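Local structure of cytokinin riboside 5'-monophosphate phosphoribohydrolase (Corynebacterium glutamicum, 5ZBL) at residues V39-D44 with A184-T189; E122-W127 with Q149-M154. The protein is a dimeric member of the lysine-decarboxylase-like (LOG-type) family, with a Rossmann-like alpha/beta fold built round a parallel sheet. All coordinates share one frame; numbering follows the deposited sequence.

Interaction 1 (V39-D44 with A184-T189)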
loop_
_atom_site.group_PDB
_atom_site.type_symbol
_atom_site.label_atom_id
_atom_site.label_comp_id
_atom_site.label_asym_id
_atom_site.label_seq_id
_atom_site.Cartn_x
_atom_site.Cartn_y
_atom_site.Cartn_z
ATOM N N VAL A 39 16.566 19.393 9.307
ATOM C CA VAL A 39 17.178 19.731 10.604
ATOM C C VAL A 39 17.458 21.236 10.654
ATOM O O VAL A 39 17.124 21.894 11.643
ATOM C CB VAL A 39 18.460 18.908 10.935
ATOM C CG1 VAL A 39 19.074 19.355 12.251
ATOM C CG2 VAL A 39 18.141 17.429 11.075
ATOM N N ASP A 40 17.969 21.807 9.572
ATOM C CA ASP A 40 18.179 23.263 9.537
ATOM C C ASP A 40 16.925 24.063 9.788
ATOM O O ASP A 40 17.020 25.209 10.217
ATOM C CB ASP A 40 18.759 23.717 8.193
ATOM C CG ASP A 40 20.239 23.492 8.078
ATOM O OD1 ASP A 40 20.868 22.951 9.032
ATOM O OD2 ASP A 40 20.777 23.859 7.006
ATOM N N ARG A 41 15.759 23.504 9.486
ATOM C CA ARG A 41 14.493 24.179 9.787
ATOM C C ARG A 41 13.893 23.761 11.128
ATOM O O ARG A 41 12.734 24.063 11.402
ATOM C CB ARG A 41 13.486 23.950 8.658
ATOM C CG ARG A 41 13.835 24.651 7.328
ATOM C CD ARG A 41 13.338 23.842 6.123
ATOM N NE ARG A 41 12.929 24.583 4.925
ATOM C CZ ARG A 41 13.736 25.279 4.115
ATOM N NH1 ARG A 41 15.040 25.424 4.385
ATOM N NH2 ARG A 41 13.221 25.870 3.031
ATOM N N GLY A 42 14.661 23.087 11.977
ATOM C CA GLY A 42 14.119 22.584 13.215
ATOM C C GLY A 42 13.183 21.371 13.128
ATOM O O GLY A 42 12.437 21.106 14.077
ATOM N N ILE A 43 13.245 20.600 12.034
ATOM C CA ILE A 43 12.350 19.471 11.859
ATOM C C ILE A 43 13.059 18.131 12.166
ATOM O O ILE A 43 14.171 17.898 11.674
ATOM C CB ILE A 43 11.774 19.475 10.445
ATOM C CG1 ILE A 43 10.917 20.749 10.218
ATOM C CG2 ILE A 43 11.011 18.181 10.187
ATOM C CD1 ILE A 43 10.550 20.979 8.760
ATOM N N ASP A 44 12.397 17.256 12.946
ATOM C CA ASP A 44 12.915 15.927 13.261
ATOM C C ASP A 44 12.254 14.746 12.530
ATOM O O ASP A 44 11.201 14.875 11.924
ATOM C CB ASP A 44 12.851 15.723 14.770
ATOM C CG ASP A 44 13.806 16.667 15.521
ATOM O OD1 ASP A 44 14.989 16.857 15.065
ATOM O OD2 ASP A 44 13.348 17.217 16.541
ATOM N N ALA A 184 6.862 23.436 0.881
ATOM C CA ALA A 184 5.466 23.151 0.554
ATOM C C ALA A 184 4.709 22.506 1.734
ATOM O O ALA A 184 3.530 22.804 1.911
ATOM C CB ALA A 184 5.363 22.294 -0.705
ATOM N N MET A 185 5.377 21.617 2.491
ATOM C CA MET A 185 4.801 20.962 3.674
ATOM C C MET A 185 4.611 21.976 4.852
ATOM O O MET A 185 3.665 21.853 5.625
ATOM C CB MET A 185 5.671 19.752 4.139
ATOM C CG MET A 185 5.710 18.523 3.210
ATOM S SD MET A 185 6.835 17.191 3.751
ATOM C CE MET A 185 5.804 16.522 5.039
ATOM N N GLN A 186 5.491 22.967 4.974
ATOM C CA GLN A 186 5.379 24.013 6.026
ATOM C C GLN A 186 4.208 24.965 5.804
ATOM O O GLN A 186 3.477 25.294 6.759
ATOM C CB GLN A 186 6.682 24.814 6.144
ATOM C CG GLN A 186 7.820 24.050 6.799
ATOM C CD GLN A 186 9.139 24.820 6.791
ATOM O OE1 GLN A 186 9.611 25.293 5.750
ATOM N NE2 GLN A 186 9.760 24.916 7.953
ATOM N N THR A 187 4.008 25.372 4.550
ATOM C CA THR A 187 2.949 26.337 4.151
ATOM C C THR A 187 1.617 25.694 3.759
ATOM O O THR A 187 0.657 26.395 3.443
ATOM C CB THR A 187 3.432 27.289 3.002
ATOM O OG1 THR A 187 3.610 26.574 1.756
ATOM C CG2 THR A 187 4.745 27.965 3.412
ATOM N N TRP A 188 1.547 24.367 3.815
ATOM C CA TRP A 188 0.338 23.619 3.435
ATOM C C TRP A 188 -0.826 23.781 4.436
ATOM O O TRP A 188 -0.610 23.872 5.650
ATOM C CB TRP A 188 0.730 22.146 3.305
ATOM C CG TRP A 188 -0.302 21.211 2.911
ATOM C CD1 TRP A 188 -0.517 20.713 1.671
ATOM C CD2 TRP A 188 -1.242 20.566 3.779
ATOM N NE1 TRP A 188 -1.570 19.816 1.697
ATOM C CE2 TRP A 188 -2.026 19.711 2.986
ATOM C CE3 TRP A 188 -1.496 20.631 5.152
ATOM C CZ2 TRP A 188 -3.042 18.926 3.520
ATOM C CZ3 TRP A 188 -2.514 19.842 5.683
ATOM C CH2 TRP A 188 -3.269 19.009 4.873
ATOM N N THR A 189 -2.056 23.786 3.912
ATOM C CA THR A 189 -3.278 23.723 4.726
ATOM C C THR A 189 -4.346 22.886 4.009
ATOM O O THR A 189 -4.283 22.705 2.781
ATOM C CB THR A 189 -3.879 25.123 5.011
ATOM O OG1 THR A 189 -4.160 25.790 3.773
ATOM C CG2 THR A 189 -2.930 25.990 5.861
#

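Interaction 2 (E122-W127 with Q149-M154)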
loop_
_atom_site.group_PDB
_atom_site.type_symbol
_atom_site.label_atom_id
_atom_site.label_comp_id
_atom_site.label_asym_id
_atom_site.label_seq_id
_atom_site.Cartn_x
_atom_site.Cartn_y
_atom_site.Cartn_z
ATOM N N GLU A 122 2.945 1.882 2.728
ATOM C CA GLU A 122 2.760 2.907 3.762
ATOM C C GLU A 122 2.106 4.143 3.140
ATOM O O GLU A 122 1.266 4.752 3.765
ATOM C CB GLU A 122 4.070 3.258 4.488
ATOM C CG GLU A 122 4.396 2.339 5.670
ATOM C CD GLU A 122 5.898 2.067 5.878
ATOM O OE1 GLU A 122 6.675 2.086 4.880
ATOM O OE2 GLU A 122 6.318 1.785 7.041
ATOM N N LEU A 123 2.470 4.473 1.907
ATOM C CA LEU A 123 2.009 5.676 1.287
ATOM C C LEU A 123 0.502 5.584 0.982
ATOM O O LEU A 123 -0.263 6.513 1.221
ATOM C CB LEU A 123 2.822 5.950 0.016
ATOM C CG LEU A 123 2.328 7.138 -0.816
ATOM C CD1 LEU A 123 2.548 8.385 -0.045
ATOM C CD2 LEU A 123 3.009 7.188 -2.165
ATOM N N PHE A 124 0.095 4.448 0.456
ATOM C CA PHE A 124 -1.298 4.206 0.138
ATOM C C PHE A 124 -2.172 4.040 1.375
ATOM O O PHE A 124 -3.375 4.362 1.359
ATOM C CB PHE A 124 -1.409 3.021 -0.830
ATOM C CG PHE A 124 -1.162 3.409 -2.250
ATOM C CD1 PHE A 124 -2.081 4.209 -2.910
ATOM C CD2 PHE A 124 -0.037 3.004 -2.927
ATOM C CE1 PHE A 124 -1.886 4.592 -4.220
ATOM C CE2 PHE A 124 0.176 3.394 -4.235
ATOM C CZ PHE A 124 -0.747 4.195 -4.874
ATOM N N GLU A 125 -1.561 3.528 2.433
ATOM C CA GLU A 125 -2.152 3.495 3.755
ATOM C C GLU A 125 -2.510 4.910 4.254
ATOM O O GLU A 125 -3.696 5.161 4.607
ATOM C CB GLU A 125 -1.232 2.743 4.704
ATOM C CG GLU A 125 -1.649 2.602 6.158
ATOM C CD GLU A 125 -2.737 1.611 6.369
ATOM O OE1 GLU A 125 -2.492 0.536 6.966
ATOM O OE2 GLU A 125 -3.845 1.933 5.945
ATOM N N VAL A 126 -1.574 5.861 4.211
ATOM C CA VAL A 126 -1.959 7.181 4.730
ATOM C C VAL A 126 -3.033 7.820 3.843
ATOM O O VAL A 126 -3.907 8.495 4.358
ATOM C CB VAL A 126 -0.788 8.139 5.024
ATOM C CG1 VAL A 126 0.239 7.441 5.892
ATOM C CG2 VAL A 126 -0.150 8.668 3.765
ATOM N N TRP A 127 -2.982 7.586 2.534
ATOM C CA TRP A 127 -4.017 8.105 1.634
ATOM C C TRP A 127 -5.388 7.521 1.912
ATOM O O TRP A 127 -6.371 8.245 1.989
ATOM C CB TRP A 127 -3.670 7.845 0.148
ATOM C CG TRP A 127 -2.788 8.860 -0.455
ATOM C CD1 TRP A 127 -2.648 10.172 -0.083
ATOM C CD2 TRP A 127 -1.931 8.671 -1.575
ATOM N NE1 TRP A 127 -1.751 10.794 -0.893
ATOM C CE2 TRP A 127 -1.290 9.899 -1.819
ATOM C CE3 TRP A 127 -1.633 7.581 -2.389
ATOM C CZ2 TRP A 127 -0.371 10.065 -2.849
ATOM C CZ3 TRP A 127 -0.720 7.745 -3.413
ATOM C CH2 TRP A 127 -0.090 8.975 -3.628
ATOM N N GLN A 149 7.300 9.470 -10.883
ATOM C CA GLN A 149 6.513 9.852 -12.072
ATOM C C GLN A 149 5.572 8.748 -12.600
ATOM O O GLN A 149 4.415 9.041 -12.931
ATOM C CB GLN A 149 7.395 10.477 -13.175
ATOM C CG GLN A 149 7.951 11.868 -12.768
ATOM C CD GLN A 149 6.876 12.901 -12.520
ATOM O OE1 GLN A 149 5.886 12.935 -13.221
ATOM N NE2 GLN A 149 7.074 13.760 -11.533
ATOM N N PRO A 150 6.039 7.484 -12.633
ATOM C CA PRO A 150 5.136 6.439 -13.104
ATOM C C PRO A 150 3.905 6.161 -12.203
ATOM O O PRO A 150 2.831 5.807 -12.695
ATOM C CB PRO A 150 6.047 5.202 -13.199
ATOM C CG PRO A 150 7.464 5.739 -13.251
ATOM C CD PRO A 150 7.444 7.033 -12.507
ATOM N N LEU A 151 4.053 6.306 -10.899
ATOM C CA LEU A 151 2.914 6.184 -9.996
ATOM C C LEU A 151 1.926 7.302 -10.211
ATOM O O LEU A 151 0.729 7.095 -10.083
ATOM C CB LEU A 151 3.356 6.226 -8.542
ATOM C CG LEU A 151 2.215 5.940 -7.572
ATOM C CD1 LEU A 151 1.909 4.447 -7.460
ATOM C CD2 LEU A 151 2.549 6.577 -6.245
ATOM N N LEU A 152 2.421 8.502 -10.484
ATOM C CA LEU A 152 1.528 9.620 -10.743
ATOM C C LEU A 152 0.687 9.362 -11.996
ATOM O O LEU A 152 -0.515 9.666 -12.014
ATOM C CB LEU A 152 2.322 10.918 -10.894
ATOM C CG LEU A 152 2.896 11.540 -9.617
ATOM C CD1 LEU A 152 3.483 12.876 -10.026
ATOM C CD2 LEU A 152 1.866 11.735 -8.527
ATOM N N GLU A 153 1.324 8.796 -13.024
ATOM C CA GLU A 153 0.609 8.342 -14.199
ATOM C C GLU A 153 -0.499 7.375 -13.823
ATOM O O GLU A 153 -1.652 7.567 -14.229
ATOM C CB GLU A 153 1.553 7.687 -15.207
ATOM C CG GLU A 153 0.891 7.326 -16.535
ATOM C CD GLU A 153 0.224 8.530 -17.232
ATOM O OE1 GLU A 153 0.800 9.655 -17.180
ATOM O OE2 GLU A 153 -0.862 8.347 -17.843
ATOM N N MET A 154 -0.147 6.375 -13.019
ATOM C CA MET A 154 -1.112 5.411 -12.561
ATOM C C MET A 154 -2.293 6.100 -11.891
ATOM O O MET A 154 -3.416 5.747 -12.204
ATOM C CB MET A 154 -0.480 4.350 -11.620
ATOM C CG MET A 154 -1.427 3.215 -11.151
ATOM S SD MET A 154 -2.199 2.169 -12.447
ATOM C CE MET A 154 -3.506 1.370 -11.536
#

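Interaction 1 (V39-D44 with A184-T189)
Gln186, in the last turn of helix 178-186, reaches across to Arg41 and Ile43, which sit where the chain leaves helix 25-40 for strand 44-47. The contact is small, 116 Å² summed over both sides, and Gln186 is its whole share on the second segment. Its closer-packed part lies on the amide nitrogen side. There Gln186 NE2 stands 3.9 Å from Arg41 CB and 4.1 Å from Ile43 CD1, so the end of the amide rests against aliphatic carbon from two residues. Beyond CG the glutamine chain runs extended (chi2 175°), which carries the amide far enough to span a gap where the nearest CA atoms, those of Arg41 and Gln186, are still 9.9 Å apart.

The looser part is polar and lies toward solvent. Arg41 crosses Gln186 at about a right angle, and its NE donates a weak hydrogen bond to Gln186 OE1, 3.5 Å long and bent to 139° at the hydrogen. Guanidinium and amide are tilted 27° from each other, with OE1 placed obliquely to the guanidinium. Such a bond probably orients the two chains only lightly, in keeping with an exposed glutamine and a partly exposed arginine.

The backbone that presents Arg41 and Ile43 is a Schellman motif: Gly42, with positive phi, is its C-prime residue, Gly42 N bonds to Val39 O at 2.8 Å, and Ile43 N returns to Ala38 O. Arg41 also touches His179 and Leu182 of helix 178-186. Leu10 touches both Ile43 and Gln186, while Ile43 and Met185 both pack on Val13 of strand 12-16; the contact thus joins the C-terminal ends of two helices beside the N-terminal end of strand 12-16, the central strand of the sheet.

Interaction 2 (E122-W127 with Q149-M154)
Leu123 is the first residue of helix 117-130 to meet helix 149-160 here, and it does so tip to tip with Leu151: its CD2 lies 4.2 Å from Leu151 CD2. Both leucines hold CG anti to the backbone N (chi1 174° for Leu123, -173° for Leu151), which directs the branches toward each other between the helices. Phe124 follows and makes the closest approach. Its CB does not aim straight at the other helix, but the end of the ring comes nearer, and CZ lies 3.7 Å from Leu151 CD1. That methyl lies at the ring edge, near the ring plane, with CE2 almost as near. One turn beyond Leu123, Trp127 adds the outer corner of its indole, CH2 being 4.4 Å from Leu151 CD2, again an edge approach. The indole is also set against its own helix: Leu123 O lies over one face, and Phe124 CD1 meets its edge.

Leu151 thus divides its two methyls, CD1 to Phe124 and CD2 to Leu123 and Trp127. The meeting is wholly apolar and buried, yet sparse, because the local axes stay 14.4 Å apart at their closest and run 40° from parallel.

Helix 117-130 is the helix of a beta-alpha-beta crossover between adjacent parallel strands 110-112 and 139-142, and helix 149-160 follows the second strand. Leu123 and Trp127 rest on Val139 of that strand, and Trp127 meets Phe168 edge to face. Both helices also reach the second subunit, Phe124 touching its Leu120 and Met154 its Phe147.

From the N terminus, the chain passes strand 12-16 and enters interaction 1 at the end of helix 25-40; the second segment of this contact comes only near the C terminus, at the end of helix 178-186. The loop so closed spans 139 residues and includes most of the parallel sheet. Interaction 2 is nested within it: between Trp127 and Gln149 the chain finishes helix 117-130 and runs through strand 139-142, a loop of 21 residues. The two contacts do not touch, with centres 22 Å apart and nearest atoms about 9 Å apart. One joins early and late helix ends near strand 12-16; the other pairs successive helices beside the second subunit.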